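Local structure of extracellular PQQ-dependent sugar dehydrogenase (Coprinopsis cinerea, 6JT6) at residues A[41-46]-A[119-124]; A[57-62]-A[69-74]; A[82-87]-A[97-102]. The protein probably oxidises sugars with a pyrroloquinoline quinone cofactor and passes the electrons on through its haem-carrying cytochrome b domain, the part modelled here. One frame throughout, in Å; residues are numbered along the deposited sequence.

How the contacts relate
All three contacts belong to the cytochrome domain, a two-sheet beta sandwich. Contact 1 pairs strands 43-51 and 113-121 in one sheet; contact 2 is the hairpin of strands 56-60 and 70-76 in the other, lying on the haem. Contact 3 joins the two sheets, from strand 79-86 beside the hairpin to strand 100-109 beside 113-121. Along the chain, contact 2 precedes contact 3, and both fall between the halves of contact 1. The centres of contacts 1 and 2 are about 13 Å apart, those of contacts 2 and 3 about 9 Å. F44 packs on L61 and L71, and C120 on L71 and L101, joining the haem-lining sheet to the one whose strand 113-121 leads into glycan-bearing N122.

Contact 1: residues A[41-46]-A[119-124]; sequences PDEFIG and RCQNCT. With NAG (2-acetamido-2-deoxy-beta-D-glucopyranose), chain B.
The guanidinium of R119 grips the carboxylate of E43 side-on with two nitrogens. NE reaches E43 OE2 at 2.8 Å, almost straight (173°) and from above the carboxylate plane, while NH2 meets the syn lone pair of E43 OE1 at 3.0 Å. The carboxylate and guanidinium planes are 43° apart. Q121 CD lies over one guanidinium face, and a water links E43 OE1 to Q121 NE2. Y182 OH also bonds E43 OE2. An alanine at R119 would remove both N-H donors and would probably leave the E43 carboxylate less firmly oriented.

Across the sheet, C120 CB sits over the F44 ring, 3.9 Å from its centroid, and C123 CB touches F44 CE2 at 3.6 Å. The C120-C123 disulfide holds both cysteines here, and F32 stacks on F44.

Paired backbone bonds between F44 and C120 set the antiparallel register. Just before strand 43-51 begins, D42 O accepts from N122 N (2.8 Å), and D42 OD1 from T124 OG1 (2.8 Å). N122 ND2 is bonded to C1 of the N-acetylglucosamine and hydrogen-bonds to G98 O. The salt bridge probably favours an ionised E43. Charge ties the E43/R119 face; apolar and CH-pi contacts tie the F44/C120 face.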
loop_
_atom_site.group_PDB
_atom_site.type_symbol
_atom_site.label_atom_id
_atom_site.label_comp_id
_atom_site.label_asym_id
_atom_site.label_seq_id
_atom_site.Cartn_x
_atom_site.Cartn_y
_atom_site.Cartn_z
ATOM N N PRO A 41 3.070 -9.668 14.850
ATOM C CA PRO A 41 2.405 -8.791 13.935
ATOM C C PRO A 41 3.373 -7.769 13.326
ATOM O O PRO A 41 3.098 -6.571 13.376
ATOM C CB PRO A 41 1.374 -8.107 14.854
ATOM C CG PRO A 41 2.037 -8.083 16.216
ATOM C CD PRO A 41 3.253 -8.985 16.147
ATOM N N ASP A 42 4.507 -8.228 12.793
ATOM C CA ASP A 42 5.460 -7.301 12.161
ATOM C C ASP A 42 5.273 -7.260 10.645
ATOM O O ASP A 42 6.247 -7.272 9.869
ATOM C CB ASP A 42 6.913 -7.605 12.569
ATOM C CG ASP A 42 7.890 -6.495 12.181
ATOM O OD1 ASP A 42 7.465 -5.438 11.665
ATOM O OD2 ASP A 42 9.107 -6.686 12.388
ATOM N N GLU A 43 4.007 -7.217 10.232
ATOM C CA GLU A 43 3.650 -7.249 8.818
ATOM C C GLU A 43 2.200 -6.803 8.593
ATOM O O GLU A 43 1.409 -6.709 9.539
ATOM C CB GLU A 43 3.895 -8.643 8.232
ATOM C CG GLU A 43 2.901 -9.726 8.637
ATOM C CD GLU A 43 3.099 -10.970 7.806
ATOM O OE1 GLU A 43 3.867 -11.856 8.228
ATOM O OE2 GLU A 43 2.548 -11.051 6.696
ATOM N N PHE A 44 1.864 -6.511 7.333
ATOM C CA PHE A 44 0.474 -6.293 6.940
ATOM C C PHE A 44 0.366 -6.565 5.454
ATOM O O PHE A 44 1.374 -6.734 4.790
ATOM C CB PHE A 44 -0.018 -4.873 7.284
ATOM C CG PHE A 44 0.734 -3.764 6.572
ATOM C CD1 PHE A 44 0.263 -3.253 5.361
ATOM C CD2 PHE A 44 1.885 -3.191 7.155
ATOM C CE1 PHE A 44 0.948 -2.249 4.682
ATOM C CE2 PHE A 44 2.566 -2.161 6.496
ATOM C CZ PHE A 44 2.094 -1.692 5.261
ATOM N N ILE A 45 -0.869 -6.629 4.970
ATOM C CA ILE A 45 -1.153 -6.727 3.551
ATOM C C ILE A 45 -1.677 -5.370 3.111
ATOM O O ILE A 45 -2.536 -4.779 3.803
ATOM C CB ILE A 45 -2.223 -7.802 3.282
ATOM C CG1 ILE A 45 -1.674 -9.204 3.636
ATOM C CG2 ILE A 45 -2.717 -7.749 1.832
ATOM C CD1 ILE A 45 -2.791 -10.249 3.778
ATOM N N GLY A 46 -1.164 -4.875 1.978
ATOM C CA GLY A 46 -1.678 -3.625 1.409
ATOM C C GLY A 46 -2.286 -3.796 0.023
ATOM O O GLY A 46 -2.008 -4.770 -0.682
ATOM N N ARG A 119 2.440 -7.803 0.313
ATOM C CA ARG A 119 2.777 -8.100 1.690
ATOM C C ARG A 119 3.955 -7.235 2.103
ATOM O O ARG A 119 4.922 -7.118 1.385
ATOM C CB ARG A 119 3.121 -9.586 1.827
ATOM C CG ARG A 119 3.246 -10.090 3.280
ATOM C CD ARG A 119 4.032 -11.415 3.282
ATOM N NE ARG A 119 3.965 -12.082 4.573
ATOM C CZ ARG A 119 4.553 -13.243 4.822
ATOM N NH1 ARG A 119 5.255 -13.836 3.859
ATOM N NH2 ARG A 119 4.454 -13.787 6.030
ATOM N N CYS A 120 3.882 -6.656 3.297
ATOM C CA CYS A 120 4.942 -5.778 3.785
ATOM C C CYS A 120 5.395 -6.312 5.116
ATOM O O CYS A 120 4.692 -6.159 6.128
ATOM C CB CYS A 120 4.421 -4.352 3.987
ATOM S SG CYS A 120 5.696 -3.055 3.977
ATOM N N GLN A 121 6.575 -6.903 5.138
ATOM C CA GLN A 121 7.096 -7.434 6.388
ATOM C C GLN A 121 8.203 -6.556 6.877
ATOM O O GLN A 121 8.946 -5.983 6.063
ATOM C CB GLN A 121 7.662 -8.829 6.178
ATOM C CG GLN A 121 6.609 -9.872 5.958
ATOM C CD GLN A 121 7.250 -11.160 5.515
ATOM O OE1 GLN A 121 7.560 -11.332 4.327
ATOM N NE2 GLN A 121 7.475 -12.064 6.464
ATOM N N ASN A 122 8.340 -6.488 8.200
ATOM C CA ASN A 122 9.266 -5.549 8.835
ATOM C C ASN A 122 8.888 -4.103 8.447
ATOM O O ASN A 122 9.720 -3.305 7.985
ATOM C CB ASN A 122 10.720 -5.879 8.446
ATOM C CG ASN A 122 11.731 -5.113 9.276
ATOM O OD1 ASN A 122 11.429 -4.670 10.407
ATOM N ND2 ASN A 122 12.941 -4.942 8.724
ATOM N N CYS A 123 7.605 -3.794 8.595
ATOM C CA CYS A 123 7.052 -2.529 8.168
ATOM C C CYS A 123 6.267 -1.852 9.273
ATOM O O CYS A 123 5.515 -0.935 8.989
ATOM C CB CYS A 123 6.101 -2.755 6.980
ATOM S SG CYS A 123 6.902 -3.449 5.533
ATOM N N THR A 124 6.374 -2.329 10.517
ATOM C CA THR A 124 5.536 -1.757 11.575
ATOM C C THR A 124 6.363 -1.033 12.651
ATOM O O THR A 124 5.792 -0.426 13.535
ATOM C CB THR A 124 4.656 -2.823 12.233
ATOM O OG1 THR A 124 5.524 -3.755 12.883
ATOM C CG2 THR A 124 3.804 -3.575 11.192
HETATM C C1 NAG B . 14.005 -4.246 9.416
HETATM C C2 NAG B . 15.390 -4.819 9.131
HETATM C C3 NAG B . 16.473 -4.023 9.871
HETATM C C4 NAG B . 16.346 -2.504 9.678
HETATM C C5 NAG B . 14.920 -2.014 9.984
HETATM C C6 NAG B . 14.745 -0.588 9.478
HETATM C C7 NAG B . 15.341 -7.285 8.883
HETATM C C8 NAG B . 15.315 -8.539 9.719
HETATM N N2 NAG B . 15.381 -6.176 9.618
HETATM O O3 NAG B . 17.742 -4.444 9.382
HETATM O O4 NAG B . 17.316 -1.833 10.515
HETATM O O5 NAG B . 13.920 -2.822 9.336
HETATM O O6 NAG B . 13.531 0.025 9.951
HETATM O O7 NAG B . 15.334 -7.299 7.654
HETATM O O HOH W 1 9.305 -3.382 11.507
HETATM O O HOH W 2 6.277 -11.663 9.478
#

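Contact 2: residues A[57-62]-A[69-74]; sequences IGNSLG and PLLVGW. With HEM (protoporphyrin IX containing Fe), chain C.
The haem pocket is lined here by an antiparallel beta hairpin, strands 56-60 and 70-76, packed against a vinyl group of the porphyrin. I57 and G73 form a hydrogen-bonded pair: I57 N donates to G73 O at 2.9 Å and G73 N to I57 O at 2.8 Å, both nearly along the C=O axes. Two residues on, N59 N reaches L71 O at 2.9 Å, but the return bond from L71 N to N59 O is weak.

The N59 side chain makes up for this. Its CG stands between the backbone N and the carbonyl carbon (chi1 59°), which brings the end of the amide near the partner strand, beside the L71 side chain. OD1 accepts from L71 N at 3.1 Å, nearly along its own C=O axis, and also rests against L71 CB. The other end of the amide, ND2, is taken by Y30 OH, with a weak bond to Y118 OH, so both ends of this buried group are engaged.

Past the strand, L61 N bonds P69 O, and the L61 and P69 side chains cross at about a right angle, with L61 CD1 against P69 CB.

The opposite sheet face meets the haem. N59 O comes to 3.3 Å from HEM CAC, L70 CB to 3.8 Å from the same carbon, and L70 CD2 turns to S60 CB at 3.5 Å. G58 brings its CA to 3.7 Å from HEM CBC; a beta carbon there would collide with that vinyl carbon and with L71 O. S60 OG bonds S64 O. The hairpin therefore offers the vinyl group a close wall of L70 and V72 side chains, G58 CA and the carbonyls of N59 and L71, while N59 keeps its amide on the far face, supplying L71 N with a straighter acceptor than the backbone does.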
loop_
_atom_site.group_PDB
_atom_site.type_symbol
_atom_site.label_atom_id
_atom_site.label_comp_id
_atom_site.label_asym_id
_atom_site.label_seq_id
_atom_site.Cartn_x
_atom_site.Cartn_y
_atom_site.Cartn_z
ATOM N N ILE A 57 0.926 4.997 -7.324
ATOM C CA ILE A 57 0.068 5.086 -6.152
ATOM C C ILE A 57 0.942 4.680 -4.964
ATOM O O ILE A 57 1.637 3.658 -5.018
ATOM C CB ILE A 57 -1.125 4.111 -6.255
ATOM C CG1 ILE A 57 -1.832 4.233 -7.617
ATOM C CG2 ILE A 57 -2.090 4.289 -5.039
ATOM C CD1 ILE A 57 -2.839 3.112 -7.902
ATOM N N GLY A 58 0.890 5.470 -3.898
ATOM C CA GLY A 58 1.757 5.280 -2.750
ATOM C C GLY A 58 1.180 5.701 -1.416
ATOM O O GLY A 58 0.071 6.241 -1.331
ATOM N N ASN A 59 1.911 5.374 -0.353
ATOM C CA ASN A 59 1.465 5.740 0.982
ATOM C C ASN A 59 2.617 6.271 1.817
ATOM O O ASN A 59 3.756 6.297 1.372
ATOM C CB ASN A 59 0.740 4.570 1.697
ATOM C CG ASN A 59 1.604 3.324 1.842
ATOM O OD1 ASN A 59 2.823 3.386 1.802
ATOM N ND2 ASN A 59 0.958 2.175 2.020
ATOM N N SER A 60 2.282 6.711 3.022
ATOM C CA SER A 60 3.243 6.887 4.092
ATOM C C SER A 60 2.659 6.121 5.271
ATOM O O SER A 60 1.482 6.299 5.611
ATOM C CB SER A 60 3.407 8.354 4.446
ATOM O OG SER A 60 4.142 8.434 5.666
ATOM N N LEU A 61 3.487 5.286 5.891
ATOM C CA LEU A 61 3.042 4.442 7.004
ATOM C C LEU A 61 2.906 5.205 8.344
ATOM O O LEU A 61 2.410 4.660 9.311
ATOM C CB LEU A 61 3.915 3.163 7.105
ATOM C CG LEU A 61 4.041 2.238 5.871
ATOM C CD1 LEU A 61 4.814 0.954 6.214
ATOM C CD2 LEU A 61 2.658 1.920 5.284
ATOM N N GLY A 62 3.334 6.466 8.377
ATOM C CA GLY A 62 3.219 7.283 9.580
ATOM C C GLY A 62 2.508 8.596 9.343
ATOM O O GLY A 62 2.473 9.413 10.243
ATOM N N PRO A 69 8.301 5.109 6.472
ATOM C CA PRO A 69 8.306 4.314 5.249
ATOM C C PRO A 69 7.269 4.809 4.258
ATOM O O PRO A 69 6.099 5.033 4.624
ATOM C CB PRO A 69 7.918 2.899 5.741
ATOM C CG PRO A 69 8.439 2.883 7.149
ATOM C CD PRO A 69 8.026 4.254 7.642
ATOM N N LEU A 70 7.731 4.968 3.023
ATOM C CA LEU A 70 6.872 5.325 1.910
ATOM C C LEU A 70 6.850 4.130 0.971
ATOM O O LEU A 70 7.899 3.688 0.505
ATOM C CB LEU A 70 7.396 6.580 1.195
ATOM C CG LEU A 70 7.735 7.847 2.018
ATOM C CD1 LEU A 70 8.208 8.936 1.063
ATOM C CD2 LEU A 70 6.573 8.429 2.843
ATOM N N LEU A 71 5.669 3.592 0.703
ATOM C CA LEU A 71 5.587 2.498 -0.279
ATOM C C LEU A 71 4.967 3.021 -1.532
ATOM O O LEU A 71 3.987 3.756 -1.486
ATOM C CB LEU A 71 4.814 1.281 0.255
ATOM C CG LEU A 71 5.149 0.775 1.664
ATOM C CD1 LEU A 71 4.234 -0.391 2.010
ATOM C CD2 LEU A 71 6.615 0.392 1.852
ATOM N N VAL A 72 5.544 2.648 -2.666
ATOM C CA VAL A 72 5.081 3.142 -3.936
ATOM C C VAL A 72 4.921 1.983 -4.915
ATOM O O VAL A 72 5.833 1.151 -5.083
ATOM C CB VAL A 72 5.943 4.323 -4.462
ATOM C CG1 VAL A 72 7.387 3.919 -4.652
ATOM C CG2 VAL A 72 5.389 4.887 -5.761
ATOM N N GLY A 73 3.733 1.909 -5.507
ATOM C CA GLY A 73 3.429 0.887 -6.490
ATOM C C GLY A 73 3.009 1.462 -7.817
ATOM O O GLY A 73 2.523 2.605 -7.903
ATOM N N TRP A 74 3.206 0.670 -8.873
ATOM C CA TRP A 74 2.768 1.014 -10.200
ATOM C C TRP A 74 2.692 -0.243 -11.073
ATOM O O TRP A 74 3.087 -1.349 -10.635
ATOM C CB TRP A 74 3.645 2.111 -10.810
ATOM C CG TRP A 74 5.054 1.682 -11.132
ATOM C CD1 TRP A 74 5.526 1.216 -12.335
ATOM C CD2 TRP A 74 6.175 1.729 -10.243
ATOM N NE1 TRP A 74 6.891 0.968 -12.247
ATOM C CE2 TRP A 74 7.316 1.287 -10.977
ATOM C CE3 TRP A 74 6.333 2.139 -8.914
ATOM C CZ2 TRP A 74 8.600 1.205 -10.408
ATOM C CZ3 TRP A 74 7.622 2.063 -8.340
ATOM C CH2 TRP A 74 8.739 1.584 -9.096
HETATM C CHA HEM C . 3.294 15.777 0.758
HETATM C CHB HEM C . 7.055 16.690 -2.193
HETATM C CHC HEM C . 7.206 12.029 -3.498
HETATM C CHD HEM C . 4.033 11.017 0.112
HETATM C C1A HEM C . 4.268 16.434 0.029
HETATM C C2A HEM C . 4.432 17.843 -0.006
HETATM C C3A HEM C . 5.488 18.088 -0.853
HETATM C C4A HEM C . 5.980 16.844 -1.334
HETATM C CMA HEM C . 6.054 19.450 -1.223
HETATM C CAA HEM C . 3.607 18.878 0.744
HETATM C CBA HEM C . 2.138 18.945 0.291
HETATM C CGA HEM C . 1.936 19.115 -1.192
HETATM O O1A HEM C . 1.434 18.204 -1.903
HETATM O O2A HEM C . 2.270 20.191 -1.732
HETATM C C1B HEM C . 7.414 15.504 -2.826
HETATM C C2B HEM C . 8.412 15.435 -3.856
HETATM C C3B HEM C . 8.430 14.116 -4.265
HETATM C C4B HEM C . 7.428 13.404 -3.436
HETATM C CMB HEM C . 9.240 16.618 -4.397
HETATM C CAB HEM C . 9.260 13.422 -5.290
HETATM C CBB HEM C . 9.637 13.980 -6.435
HETATM C C1C HEM C . 6.410 11.314 -2.562
HETATM C C2C HEM C . 6.250 9.909 -2.540
HETATM C C3C HEM C . 5.350 9.603 -1.510
HETATM C C4C HEM C . 4.933 10.852 -0.916
HETATM C CMC HEM C . 6.996 8.963 -3.464
HETATM C CAC HEM C . 4.923 8.238 -1.092
HETATM C CBC HEM C . 4.748 7.243 -1.989
HETATM C C1D HEM C . 3.539 12.272 0.498
HETATM C C2D HEM C . 2.472 12.413 1.512
HETATM C C3D HEM C . 2.278 13.723 1.713
HETATM C C4D HEM C . 3.246 14.385 0.813
HETATM C CMD HEM C . 1.708 11.323 2.217
HETATM C CAD HEM C . 1.236 14.370 2.623
HETATM C CBD HEM C . 1.627 14.461 4.086
HETATM C CGD HEM C . 2.671 15.534 4.241
HETATM O O1D HEM C . 3.834 15.291 4.665
HETATM O O2D HEM C . 2.371 16.687 3.901
HETATM N NA HEM C . 5.208 15.838 -0.816
HETATM N NB HEM C . 6.867 14.299 -2.615
HETATM N NC HEM C . 5.578 11.858 -1.610
HETATM N ND HEM C . 4.006 13.494 0.125
HETATM FE FE HEM C . 5.386 13.887 -1.178
#

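Contact 3: residues A[82-87]-A[97-102]; sequences ISARWA and SGPRLT. With NAG (2-acetamido-2-deoxy-beta-D-glucopyranose), chain B.
L101, A84 and I82 carry most of this contact, a purely apolar one: the axes of 82-86 and 100-102 come no closer than 8.0 Å, too far for backbone pairing. L101 points at the facing strand with CG anti to its carbonyl carbon (chi1 -66°). With chi2 at 161° as well, CD1 reaches the backbone, 3.7 Å from A84 N and 3.8 Å from S83 C. Lower on the same side chain, L101 CB meets I82 CG2 at 3.9 Å, the two side chains crossing at about a right angle.

The A84 methyl meets two partners, L101 CD1 at 4.0 Å and P99 CG at 3.8 Å. P99, the loop residue before strand 100-109, touches it less closely with CB. At G98 a beta carbon would clash with P99 CD and be jammed against the S97 carbonyl O; G98 CA lies 3.4 Å from O5 of the sugar on N122.

Behind the segments, A84 packs on L71 of strand 70-76, and I82 and L101 both reach Y118 of strand 113-121. L101 also touches C120, and P99 touches C123. The contact therefore closes the interior between strand 79-86 in one sheet and strands 100-109 and 113-121 in the other.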
loop_
_atom_site.group_PDB
_atom_site.type_symbol
_atom_site.label_atom_id
_atom_site.label_comp_id
_atom_site.label_asym_id
_atom_site.label_seq_id
_atom_site.Cartn_x
_atom_site.Cartn_y
_atom_site.Cartn_z
ATOM N N ILE A 82 6.658 -2.608 -6.864
ATOM C CA ILE A 82 6.507 -1.947 -5.576
ATOM C C ILE A 82 7.881 -1.632 -4.998
ATOM O O ILE A 82 8.856 -2.380 -5.208
ATOM C CB ILE A 82 5.588 -2.762 -4.599
ATOM C CG1 ILE A 82 5.204 -1.931 -3.363
ATOM C CG2 ILE A 82 6.238 -4.088 -4.164
ATOM C CD1 ILE A 82 3.731 -1.853 -3.071
ATOM N N SER A 83 7.959 -0.521 -4.278
ATOM C CA SER A 83 9.214 -0.055 -3.737
ATOM C C SER A 83 8.970 0.570 -2.354
ATOM O O SER A 83 7.905 1.178 -2.120
ATOM C CB SER A 83 9.830 0.950 -4.715
ATOM O OG SER A 83 10.952 1.609 -4.164
ATOM N N ALA A 84 9.942 0.417 -1.453
ATOM C CA ALA A 84 9.927 1.123 -0.175
ATOM C C ALA A 84 10.892 2.287 -0.276
ATOM O O ALA A 84 12.029 2.115 -0.767
ATOM C CB ALA A 84 10.338 0.208 0.982
ATOM N N ARG A 85 10.456 3.459 0.212
ATOM C CA ARG A 85 11.279 4.677 0.174
ATOM C C ARG A 85 11.237 5.488 1.458
ATOM O O ARG A 85 10.455 5.193 2.349
ATOM C CB ARG A 85 10.929 5.534 -1.039
ATOM C CG ARG A 85 10.915 4.690 -2.300
ATOM C CD ARG A 85 11.167 5.438 -3.557
ATOM N NE ARG A 85 11.146 4.484 -4.671
ATOM C CZ ARG A 85 11.273 4.809 -5.953
ATOM N NH1 ARG A 85 11.426 6.097 -6.307
ATOM N NH2 ARG A 85 11.239 3.845 -6.883
ATOM N N TRP A 86 12.104 6.505 1.519
ATOM C CA TRP A 86 12.324 7.308 2.706
ATOM C C TRP A 86 12.780 8.704 2.299
ATOM O O TRP A 86 13.707 8.836 1.516
ATOM C CB TRP A 86 13.365 6.666 3.611
ATOM C CG TRP A 86 13.401 7.296 4.960
ATOM C CD1 TRP A 86 13.980 8.493 5.289
ATOM C CD2 TRP A 86 12.819 6.779 6.173
ATOM N NE1 TRP A 86 13.796 8.750 6.647
ATOM C CE2 TRP A 86 13.100 7.712 7.209
ATOM C CE3 TRP A 86 12.115 5.603 6.495
ATOM C CZ2 TRP A 86 12.702 7.501 8.554
ATOM C CZ3 TRP A 86 11.714 5.396 7.824
ATOM C CH2 TRP A 86 11.998 6.348 8.831
ATOM N N ALA A 87 12.084 9.732 2.806
ATOM C CA ALA A 87 12.410 11.148 2.576
ATOM C C ALA A 87 12.643 11.846 3.928
ATOM O O ALA A 87 11.851 11.678 4.866
ATOM C CB ALA A 87 11.253 11.813 1.863
ATOM N N SER A 97 15.796 0.353 2.669
ATOM C CA SER A 97 15.876 -1.053 2.986
ATOM C C SER A 97 15.512 -1.197 4.465
ATOM O O SER A 97 15.708 -0.279 5.278
ATOM C CB SER A 97 17.262 -1.629 2.669
ATOM O OG SER A 97 18.228 -1.010 3.482
ATOM N N GLY A 98 15.015 -2.367 4.812
ATOM C CA GLY A 98 14.204 -2.519 6.000
ATOM C C GLY A 98 13.054 -3.401 5.542
ATOM O O GLY A 98 13.089 -4.593 5.780
ATOM N N PRO A 99 12.061 -2.823 4.839
ATOM C CA PRO A 99 10.853 -3.567 4.521
ATOM C C PRO A 99 11.121 -4.706 3.563
ATOM O O PRO A 99 12.018 -4.608 2.725
ATOM C CB PRO A 99 9.948 -2.509 3.863
ATOM C CG PRO A 99 10.386 -1.242 4.507
ATOM C CD PRO A 99 11.885 -1.394 4.548
ATOM N N ARG A 100 10.365 -5.786 3.712
ATOM C CA ARG A 100 10.458 -6.914 2.791
ATOM C C ARG A 100 9.096 -6.992 2.097
ATOM O O ARG A 100 8.058 -7.190 2.748
ATOM C CB ARG A 100 10.835 -8.213 3.519
ATOM C CG ARG A 100 12.082 -8.125 4.425
ATOM C CD ARG A 100 13.397 -8.482 3.728
ATOM N NE ARG A 100 13.862 -7.506 2.721
ATOM C CZ ARG A 100 14.778 -6.552 2.926
ATOM N NH1 ARG A 100 15.110 -5.736 1.927
ATOM N NH2 ARG A 100 15.365 -6.405 4.117
ATOM N N LEU A 101 9.114 -6.775 0.790
ATOM C CA LEU A 101 7.892 -6.616 0.004
ATOM C C LEU A 101 7.677 -7.784 -0.941
ATOM O O LEU A 101 8.600 -8.213 -1.662
ATOM C CB LEU A 101 7.898 -5.288 -0.806
ATOM C CG LEU A 101 7.848 -3.997 0.059
ATOM C CD1 LEU A 101 8.328 -2.827 -0.764
ATOM C CD2 LEU A 101 6.428 -3.752 0.557
ATOM N N THR A 102 6.438 -8.262 -0.979
ATOM C CA THR A 102 6.103 -9.384 -1.850
ATOM C C THR A 102 4.845 -8.951 -2.556
ATOM O O THR A 102 3.835 -8.706 -1.895
ATOM C CB THR A 102 5.812 -10.659 -1.005
ATOM O OG1 THR A 102 6.913 -10.904 -0.113
ATOM C CG2 THR A 102 5.524 -11.876 -1.914
HETATM C C1 NAG B . 14.005 -4.246 9.416
HETATM C C2 NAG B . 15.390 -4.819 9.131
HETATM C C3 NAG B . 16.473 -4.023 9.871
HETATM C C4 NAG B . 16.346 -2.504 9.678
HETATM C C5 NAG B . 14.920 -2.014 9.984
HETATM C C6 NAG B . 14.745 -0.588 9.478
HETATM C C7 NAG B . 15.341 -7.285 8.883
HETATM C C8 NAG B . 15.315 -8.539 9.719
HETATM N N2 NAG B . 15.381 -6.176 9.618
HETATM O O3 NAG B . 17.742 -4.444 9.382
HETATM O O4 NAG B . 17.316 -1.833 10.515
HETATM O O5 NAG B . 13.920 -2.822 9.336
HETATM O O6 NAG B . 13.531 0.025 9.951
HETATM O O7 NAG B . 15.334 -7.299 7.654
#